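Nitroreductase (Bacteroides fragilis NCTC 9343, PDB 3EK3) binds flavin mononucleotide and probably works as a nitroreductase-family oxidoreductase that passes electrons between NAD(P)H and nitrogen-containing compounds. Local coordinates at residues G43-T52 / L97-W108. Residues are numbered along the deposited sequence; the frame is centred on the assembly and turned at random.
Sequences GMHYETWHFT and LVIVSNEPKQWW. With FMN (flavin mononucleotide), chain B.
His50, Phe51 and Thr52 run antiparallel to Ile99, Val100 and Ser101, joining strand 50-54 to its neighbour 96-102 in the antiparallel sheet of the FMN-dependent nitroreductase fold. His50 and Ser101 form one hydrogen-bonded pair, with Ser101 N to His50 O at 2.9 Å, and Thr52 and Ile99 form the next, with Ile99 N to Thr52 O at 2.8 Å. Between them Phe51 and Val100 make a non-hydrogen-bonded pair. Their side chains lie alongside each other, and Val100 CG1 meets the ring edge 3.8 Å from Phe51 CE1; both are apolar, which suits a buried face, and Phe51 packs on Ala116 and Met120 of helix 109-126. On the other face the short hydroxyl side chains of Thr52 and Ser101 hold a water, which also donates to Ile99 O. Ser101 OG also bonds His159, while His50 NE2 reaches Thr187 of the second subunit, and a strand of that subunit pairs in parallel with Phe51 and Thr52.

Past the paired strands, Thr48 OG1 donates to Asn102 OD1 over 2.6 Å, in the amide plane on a lone pair. With OG1 set between the backbone N and the carbonyl carbon (chi1 46°), the methyl CG2 rests against Glu103 CD. Asn102 suits its place because its ND2 also donates to Ala109 O at the start of helix 109-126.

The two loops close up again beside a flavin that Arg14, Ser16 and Lys179 of the second subunit also bind, a site shared between subunits. Gln106 NE2 lies 3.6 Å from Tyr46 CE2, the amide tilted 39° to the ring, and Gln106 CB sits over the centre of the Trp108 indole. Gly43 lets Trp108 NE1 come within 3.5 Å of its CA, where a side chain would collide. Trp108 also touches the flavin methyl C7M, and its NE1 donates to a water 2.9 Å away that in turn donates to Gly43 O.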
loop_
_atom_site.group_PDB
_atom_site.type_symbol
_atom_site.label_atom_id
_atom_site.label_comp_id
_atom_site.label_asym_id
_atom_site.label_seq_id
_atom_site.Cartn_x
_atom_site.Cartn_y
_atom_site.Cartn_z
ATOM N N GLY A 43 -9.268 3.286 4.577
ATOM C CA GLY A 43 -10.372 4.067 4.084
ATOM C C GLY A 43 -11.402 4.206 5.168
ATOM O O GLY A 43 -11.768 3.199 5.806
HETATM N N MSE A 44 -11.848 5.446 5.389
HETATM C CA MSE A 44 -12.886 5.775 6.406
HETATM C C MSE A 44 -12.477 5.419 7.835
HETATM O O MSE A 44 -13.326 5.351 8.742
HETATM C CB MSE A 44 -14.209 5.087 6.038
HETATM C CG MSE A 44 -14.769 5.553 4.706
HETATM SE SE MSE A 44 -15.441 7.369 4.828
HETATM C CE MSE A 44 -16.757 7.068 6.178
ATOM N N HIS A 45 -11.171 5.210 8.057
ATOM C CA HIS A 45 -10.668 4.662 9.309
ATOM C C HIS A 45 -11.468 3.402 9.707
ATOM O O HIS A 45 -11.706 3.151 10.877
ATOM C CB HIS A 45 -10.692 5.742 10.403
ATOM C CG HIS A 45 -9.928 5.373 11.633
ATOM N ND1 HIS A 45 -8.681 4.797 11.581
ATOM C CD2 HIS A 45 -10.277 5.410 12.947
ATOM C CE1 HIS A 45 -8.270 4.544 12.815
ATOM N NE2 HIS A 45 -9.222 4.900 13.656
ATOM N N TYR A 46 -11.885 2.592 8.741
ATOM C CA TYR A 46 -12.635 1.388 9.114
ATOM C C TYR A 46 -11.815 0.357 9.902
ATOM O O TYR A 46 -12.395 -0.375 10.704
ATOM C CB TYR A 46 -13.292 0.738 7.913
ATOM C CG TYR A 46 -14.465 1.467 7.343
ATOM C CD1 TYR A 46 -15.322 2.200 8.151
ATOM C CD2 TYR A 46 -14.786 1.341 5.992
ATOM C CE1 TYR A 46 -16.400 2.830 7.637
ATOM C CE2 TYR A 46 -15.909 1.968 5.456
ATOM C CZ TYR A 46 -16.700 2.715 6.287
ATOM O OH TYR A 46 -17.811 3.341 5.794
ATOM N N GLU A 47 -10.502 0.264 9.670
ATOM C CA GLU A 47 -9.664 -0.746 10.343
ATOM C C GLU A 47 -10.299 -2.140 10.354
ATOM O O GLU A 47 -10.300 -2.818 11.396
ATOM C CB GLU A 47 -9.391 -0.356 11.791
ATOM C CG GLU A 47 -8.607 0.890 11.962
ATOM C CD GLU A 47 -8.412 1.274 13.413
ATOM O OE1 GLU A 47 -9.386 1.750 14.043
ATOM O OE2 GLU A 47 -7.260 1.139 13.907
ATOM N N THR A 48 -10.863 -2.561 9.221
ATOM C CA THR A 48 -11.530 -3.847 9.155
ATOM C C THR A 48 -10.534 -4.990 8.896
ATOM O O THR A 48 -10.900 -6.162 8.921
ATOM C CB THR A 48 -12.640 -3.842 8.077
ATOM O OG1 THR A 48 -12.115 -3.240 6.886
ATOM C CG2 THR A 48 -13.829 -3.054 8.563
ATOM N N TRP A 49 -9.286 -4.637 8.632
ATOM C CA TRP A 49 -8.233 -5.618 8.363
ATOM C C TRP A 49 -7.979 -6.536 9.560
ATOM O O TRP A 49 -8.344 -6.236 10.707
ATOM C CB TRP A 49 -6.910 -4.926 7.991
ATOM C CG TRP A 49 -6.520 -3.698 8.826
ATOM C CD1 TRP A 49 -6.680 -3.509 10.178
ATOM C CD2 TRP A 49 -5.926 -2.508 8.335
ATOM N NE1 TRP A 49 -6.235 -2.285 10.537
ATOM C CE2 TRP A 49 -5.761 -1.642 9.424
ATOM C CE3 TRP A 49 -5.506 -2.082 7.072
ATOM C CZ2 TRP A 49 -5.220 -0.378 9.283
ATOM C CZ3 TRP A 49 -4.947 -0.834 6.948
ATOM C CH2 TRP A 49 -4.817 0.001 8.043
ATOM N N HIS A 50 -7.333 -7.660 9.278
ATOM C CA HIS A 50 -6.782 -8.514 10.317
ATOM C C HIS A 50 -5.383 -8.935 9.895
ATOM O O HIS A 50 -5.124 -9.136 8.717
ATOM C CB HIS A 50 -7.620 -9.777 10.529
ATOM C CG HIS A 50 -7.464 -10.370 11.894
ATOM N ND1 HIS A 50 -8.151 -9.897 12.992
ATOM C CD2 HIS A 50 -6.675 -11.371 12.345
ATOM C CE1 HIS A 50 -7.784 -10.583 14.066
ATOM N NE2 HIS A 50 -6.883 -11.478 13.699
ATOM N N PHE A 51 -4.518 -9.066 10.893
ATOM C CA PHE A 51 -3.136 -9.442 10.724
ATOM C C PHE A 51 -2.903 -10.722 11.520
ATOM O O PHE A 51 -2.910 -10.685 12.742
ATOM C CB PHE A 51 -2.226 -8.336 11.262
ATOM C CG PHE A 51 -2.593 -6.931 10.796
ATOM C CD1 PHE A 51 -2.559 -6.601 9.474
ATOM C CD2 PHE A 51 -3.003 -5.953 11.705
ATOM C CE1 PHE A 51 -2.868 -5.309 9.050
ATOM C CE2 PHE A 51 -3.328 -4.649 11.283
ATOM C CZ PHE A 51 -3.275 -4.350 9.932
ATOM N N THR A 52 -2.720 -11.845 10.825
ATOM C CA THR A 52 -2.538 -13.150 11.454
ATOM C C THR A 52 -1.081 -13.549 11.273
ATOM O O THR A 52 -0.664 -13.963 10.193
ATOM C CB THR A 52 -3.507 -14.218 10.861
ATOM O OG1 THR A 52 -4.844 -13.714 10.932
ATOM C CG2 THR A 52 -3.438 -15.509 11.670
ATOM N N LEU A 97 5.252 -15.759 8.780
ATOM C CA LEU A 97 4.435 -15.195 7.724
ATOM C C LEU A 97 3.237 -14.481 8.331
ATOM O O LEU A 97 2.474 -15.085 9.083
ATOM C CB LEU A 97 3.938 -16.299 6.819
ATOM C CG LEU A 97 3.172 -15.889 5.575
ATOM C CD1 LEU A 97 4.077 -15.213 4.552
ATOM C CD2 LEU A 97 2.545 -17.118 4.987
ATOM N N VAL A 98 3.063 -13.214 7.984
ATOM C CA VAL A 98 1.899 -12.447 8.429
ATOM C C VAL A 98 0.870 -12.415 7.309
ATOM O O VAL A 98 1.115 -11.893 6.195
ATOM C CB VAL A 98 2.224 -11.027 8.811
ATOM C CG1 VAL A 98 1.023 -10.332 9.469
ATOM C CG2 VAL A 98 3.380 -11.004 9.759
ATOM N N ILE A 99 -0.271 -13.015 7.588
ATOM C CA ILE A 99 -1.367 -13.034 6.633
ATOM C C ILE A 99 -2.220 -11.783 6.833
ATOM O O ILE A 99 -2.777 -11.593 7.902
ATOM C CB ILE A 99 -2.256 -14.291 6.848
ATOM C CG1 ILE A 99 -1.401 -15.563 6.701
ATOM C CG2 ILE A 99 -3.437 -14.308 5.858
ATOM C CD1 ILE A 99 -2.071 -16.854 7.147
ATOM N N VAL A 100 -2.341 -10.961 5.791
ATOM C CA VAL A 100 -3.028 -9.666 5.927
ATOM C C VAL A 100 -4.343 -9.801 5.151
ATOM O O VAL A 100 -4.351 -9.988 3.940
ATOM C CB VAL A 100 -2.158 -8.467 5.475
ATOM C CG1 VAL A 100 -2.932 -7.122 5.681
ATOM C CG2 VAL A 100 -0.809 -8.386 6.287
ATOM N N SER A 101 -5.462 -9.719 5.879
ATOM C CA SER A 101 -6.784 -9.997 5.293
ATOM C C SER A 101 -7.704 -8.800 5.513
ATOM O O SER A 101 -7.437 -7.979 6.344
ATOM C CB SER A 101 -7.403 -11.249 5.905
ATOM O OG SER A 101 -7.660 -11.133 7.300
ATOM N N ASN A 102 -8.806 -8.747 4.774
ATOM C CA ASN A 102 -9.776 -7.673 4.956
ATOM C C ASN A 102 -11.085 -8.172 4.447
ATOM O O ASN A 102 -11.113 -9.085 3.639
ATOM C CB ASN A 102 -9.320 -6.415 4.190
ATOM C CG ASN A 102 -9.912 -5.093 4.750
ATOM O OD1 ASN A 102 -10.704 -5.079 5.688
ATOM N ND2 ASN A 102 -9.533 -3.976 4.128
ATOM N N GLU A 103 -12.172 -7.557 4.907
ATOM C CA GLU A 103 -13.461 -7.798 4.298
ATOM C C GLU A 103 -13.462 -7.122 2.934
ATOM O O GLU A 103 -12.887 -6.062 2.731
ATOM C CB GLU A 103 -14.590 -7.305 5.199
ATOM C CG GLU A 103 -14.619 -5.839 5.446
ATOM C CD GLU A 103 -15.776 -5.416 6.391
ATOM O OE1 GLU A 103 -15.989 -6.080 7.447
ATOM O OE2 GLU A 103 -16.443 -4.413 6.046
ATOM N N PRO A 104 -14.088 -7.766 1.962
ATOM C CA PRO A 104 -14.084 -7.259 0.610
ATOM C C PRO A 104 -15.206 -6.242 0.278
ATOM O O PRO A 104 -15.359 -5.863 -0.879
ATOM C CB PRO A 104 -14.224 -8.536 -0.191
ATOM C CG PRO A 104 -15.114 -9.386 0.661
ATOM C CD PRO A 104 -14.687 -9.108 2.050
ATOM N N LYS A 105 -15.887 -5.738 1.294
ATOM C CA LYS A 105 -17.008 -4.808 1.135
ATOM C C LYS A 105 -16.657 -3.574 0.298
ATOM O O LYS A 105 -17.397 -3.204 -0.596
ATOM C CB LYS A 105 -17.492 -4.372 2.517
ATOM C CG LYS A 105 -18.755 -3.509 2.523
ATOM C CD LYS A 105 -19.302 -3.246 3.941
ATOM C CE LYS A 105 -19.619 -4.546 4.719
ATOM N NZ LYS A 105 -20.259 -4.259 6.028
ATOM N N GLN A 106 -15.552 -2.917 0.603
ATOM C CA GLN A 106 -15.157 -1.671 -0.094
ATOM C C GLN A 106 -14.198 -1.968 -1.219
ATOM O O GLN A 106 -13.362 -2.873 -1.100
ATOM C CB GLN A 106 -14.500 -0.676 0.860
ATOM C CG GLN A 106 -15.204 -0.458 2.202
ATOM C CD GLN A 106 -16.646 -0.005 2.097
ATOM O OE1 GLN A 106 -17.069 0.558 1.100
ATOM N NE2 GLN A 106 -17.418 -0.267 3.141
ATOM N N TRP A 107 -14.231 -1.167 -2.277
ATOM C CA TRP A 107 -13.438 -1.501 -3.465
ATOM C C TRP A 107 -11.961 -1.339 -3.199
ATOM O O TRP A 107 -11.124 -1.971 -3.852
ATOM C CB TRP A 107 -13.875 -0.715 -4.704
ATOM C CG TRP A 107 -13.620 0.760 -4.702
ATOM C CD1 TRP A 107 -14.537 1.734 -4.454
ATOM C CD2 TRP A 107 -12.397 1.436 -5.056
ATOM N NE1 TRP A 107 -13.967 2.968 -4.620
ATOM C CE2 TRP A 107 -12.655 2.821 -4.979
ATOM C CE3 TRP A 107 -11.127 1.011 -5.454
ATOM C CZ2 TRP A 107 -11.689 3.775 -5.276
ATOM C CZ3 TRP A 107 -10.127 1.970 -5.705
ATOM C CH2 TRP A 107 -10.420 3.335 -5.613
ATOM N N TRP A 108 -11.639 -0.501 -2.216
ATOM C CA TRP A 108 -10.266 -0.237 -1.835
ATOM C C TRP A 108 -9.724 -1.184 -0.754
ATOM O O TRP A 108 -8.644 -0.928 -0.174
ATOM C CB TRP A 108 -10.160 1.207 -1.348
ATOM C CG TRP A 108 -11.009 1.488 -0.153
ATOM C CD1 TRP A 108 -10.721 1.198 1.155
ATOM C CD2 TRP A 108 -12.277 2.145 -0.149
ATOM N NE1 TRP A 108 -11.758 1.616 1.959
ATOM C CE2 TRP A 108 -12.718 2.201 1.188
ATOM C CE3 TRP A 108 -13.081 2.705 -1.153
ATOM C CZ2 TRP A 108 -13.932 2.800 1.557
ATOM C CZ3 TRP A 108 -14.276 3.294 -0.793
ATOM C CH2 TRP A 108 -14.697 3.328 0.553
HETATM N N1 FMN B . -9.044 10.709 3.395
HETATM C C2 FMN B . -9.701 11.738 2.761
HETATM O O2 FMN B . -9.811 12.841 3.307
HETATM N N3 FMN B . -10.287 11.570 1.525
HETATM C C4 FMN B . -10.223 10.365 0.913
HETATM O O4 FMN B . -10.566 10.321 -0.281
HETATM C C4A FMN B . -9.541 9.317 1.545
HETATM N N5 FMN B . -9.448 8.095 0.929
HETATM C C5A FMN B . -8.757 7.047 1.504
HETATM C C6 FMN B . -8.656 5.834 0.823
HETATM C C7 FMN B . -7.933 4.772 1.362
HETATM C C7M FMN B . -7.647 3.521 0.532
HETATM C C8 FMN B . -7.276 4.956 2.585
HETATM C C8M FMN B . -6.139 4.030 2.948
HETATM C C9 FMN B . -7.378 6.176 3.261
HETATM C C9A FMN B . -8.110 7.235 2.732
HETATM N N10 FMN B . -8.244 8.467 3.394
HETATM C C10 FMN B . -8.911 9.502 2.783
HETATM C "C1'" FMN B . -7.557 8.717 4.715
HETATM C "C2'" FMN B . -8.271 7.958 5.840
HETATM O "O2'" FMN B . -9.485 8.608 6.172
HETATM C "C3'" FMN B . -7.355 7.967 7.051
HETATM O "O3'" FMN B . -6.243 7.150 6.759
HETATM C "C4'" FMN B . -8.036 7.402 8.314
HETATM O "O4'" FMN B . -9.071 8.274 8.750
HETATM C "C5'" FMN B . -7.024 7.213 9.441
HETATM O "O5'" FMN B . -6.467 8.467 9.816
HETATM P P FMN B . -4.870 8.746 9.791
HETATM O O1P FMN B . -4.209 7.645 10.524
HETATM O O2P FMN B . -4.626 10.168 10.329
HETATM O O3P FMN B . -4.389 8.617 8.367
HETATM O O HOH W 1 -11.492 0.680 4.668
HETATM O O HOH W 2 -5.454 -12.345 8.612
#